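Local coordinates for protein 4-hydroxy-tetrahydrodipicolinate synthase (Methanocaldococcus jannaschii DSM 2661, PDB 2YXG) that probably condenses pyruvate with aspartate beta-semialdehyde through a Schiff-base intermediate to give 4-hydroxy-tetrahydrodipicolinate, a step of lysine biosynthesis, at residues Val63-Val66 with Asn67-Gln71. Residues are numbered along the deposited sequence; the frame is centred on the assembly and turned at random.
Sequences VDVV and NGRVQ
Arg69 folds back from the turn to meet the last carbonyls of helix 52-66. Arg69 NE donates to Val66 O at 3.1 Å, a bond tilted from both the guanidinium and the carbonyl plane. Arg69 NH2 donates to Val65 O at 2.7 Å; this oxygen lies in the guanidinium plane, whereas NH2 stands above the carbonyl plane, 40° out of it. The bend at chi3 (-68°) swings the group back over the helix end. A long, multidentate cation suits this place, since the last carbonyls lack the i+4 amides of a continuing helix, and its charge would be expected to favour the negative end of the helix dipole.

The backbone closes the same end. Asn67 N still makes the helical bond to Val63 O, 2.8 Å. Arg69 N binds Val66 O at 3.1 Å; Arg69 N and Arg69 NE reach this oxygen from opposite faces of its carbonyl plane. A water bridges Val63 O to Gly68 N, donating to the former and accepting from the latter. Asn67 and Gly68 both have positive phi, which glycine adopts readily and asparagine more readily than most other residues.

Apolar contact is slighter: Val66 CG1 lies 3.9 Å from Val70 CG2. Val66, buried, also packs on Ile27 and Val72, where a compact, beta-branched side chain fits between helix 52-66, helix 20-32 and strand 71-75.

A type I' beta turn from Val66 to Arg69, closed by Arg69 N to Val66 O, ends the helix and sends the chain into strand 71-75: an alpha-to-beta connection of the TIM barrel, reinforced by the arginine side chain and the water.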
loop_
_atom_site.group_PDB
_atom_site.type_symbol
_atom_site.label_atom_id
_atom_site.label_comp_id
_atom_site.label_asym_id
_atom_site.label_seq_id
_atom_site.Cartn_x
_atom_site.Cartn_y
_atom_site.Cartn_z
ATOM N N VAL A 63 4.038 -25.910 -29.548
ATOM C CA VAL A 63 3.644 -25.673 -30.964
ATOM C C VAL A 63 3.369 -27.004 -31.680
ATOM O O VAL A 63 2.296 -27.164 -32.262
ATOM C CB VAL A 63 4.703 -24.847 -31.732
ATOM C CG1 VAL A 63 4.460 -24.871 -33.269
ATOM C CG2 VAL A 63 4.737 -23.437 -31.229
ATOM N N ASP A 64 4.313 -27.946 -31.560
ATOM C CA ASP A 64 4.284 -29.236 -32.274
ATOM C C ASP A 64 3.083 -30.102 -31.817
ATOM O O ASP A 64 2.349 -30.688 -32.641
ATOM C CB ASP A 64 5.633 -30.008 -32.079
ATOM C CG ASP A 64 6.896 -29.322 -32.804
ATOM O OD1 ASP A 64 6.822 -28.247 -33.474
ATOM O OD2 ASP A 64 8.023 -29.898 -32.710
ATOM N N VAL A 65 2.895 -30.208 -30.495
ATOM C CA VAL A 65 1.841 -31.027 -29.975
ATOM C C VAL A 65 0.523 -30.386 -30.313
ATOM O O VAL A 65 -0.401 -31.056 -30.776
ATOM C CB VAL A 65 1.916 -31.166 -28.437
ATOM C CG1 VAL A 65 0.562 -31.773 -27.888
ATOM C CG2 VAL A 65 3.164 -31.965 -28.018
ATOM N N VAL A 66 0.411 -29.091 -30.069
ATOM C CA VAL A 66 -0.837 -28.415 -30.376
ATOM C C VAL A 66 -1.180 -28.547 -31.845
ATOM O O VAL A 66 -2.348 -28.842 -32.184
ATOM C CB VAL A 66 -0.851 -26.930 -29.970
ATOM C CG1 VAL A 66 -2.038 -26.221 -30.621
ATOM C CG2 VAL A 66 -0.851 -26.775 -28.405
ATOM N N ASN A 67 -0.181 -28.330 -32.709
ATOM C CA ASN A 67 -0.382 -28.591 -34.142
ATOM C C ASN A 67 -1.596 -27.849 -34.683
ATOM O O ASN A 67 -2.412 -28.450 -35.351
ATOM C CB ASN A 67 -0.598 -30.110 -34.416
ATOM C CG ASN A 67 -0.276 -30.510 -35.892
ATOM O OD1 ASN A 67 -0.789 -31.509 -36.388
ATOM N ND2 ASN A 67 0.563 -29.724 -36.574
ATOM N N GLY A 68 -1.693 -26.552 -34.392
ATOM C CA GLY A 68 -2.736 -25.697 -34.916
ATOM C C GLY A 68 -4.161 -25.940 -34.418
ATOM O O GLY A 68 -5.076 -25.251 -34.879
ATOM N N ARG A 69 -4.372 -26.876 -33.488
ATOM C CA ARG A 69 -5.737 -27.120 -32.998
ATOM C C ARG A 69 -6.273 -25.937 -32.178
ATOM O O ARG A 69 -7.455 -25.583 -32.277
ATOM C CB ARG A 69 -5.803 -28.368 -32.141
ATOM C CG ARG A 69 -5.898 -29.656 -32.934
ATOM C CD ARG A 69 -5.815 -30.866 -31.995
ATOM N NE ARG A 69 -4.471 -30.953 -31.428
ATOM C CZ ARG A 69 -4.163 -31.662 -30.346
ATOM N NH1 ARG A 69 -5.096 -32.365 -29.709
ATOM N NH2 ARG A 69 -2.907 -31.688 -29.916
ATOM N N VAL A 70 -5.392 -25.349 -31.362
ATOM C CA VAL A 70 -5.736 -24.132 -30.606
ATOM C C VAL A 70 -4.597 -23.102 -30.712
ATOM O O VAL A 70 -3.511 -23.405 -31.237
ATOM C CB VAL A 70 -6.131 -24.443 -29.125
ATOM C CG1 VAL A 70 -7.284 -25.399 -29.078
ATOM C CG2 VAL A 70 -4.961 -24.990 -28.346
ATOM N N GLN A 71 -4.842 -21.877 -30.260
ATOM C CA GLN A 71 -3.796 -20.850 -30.343
ATOM C C GLN A 71 -2.692 -21.157 -29.373
ATOM O O GLN A 71 -2.926 -21.693 -28.291
ATOM C CB GLN A 71 -4.369 -19.464 -30.100
ATOM C CG GLN A 71 -5.538 -19.134 -31.054
ATOM C CD GLN A 71 -6.460 -18.116 -30.445
ATOM O OE1 GLN A 71 -7.511 -18.459 -29.894
ATOM N NE2 GLN A 71 -6.058 -16.856 -30.499
HETATM O O HOH W 1 0.830 -25.447 -33.222
#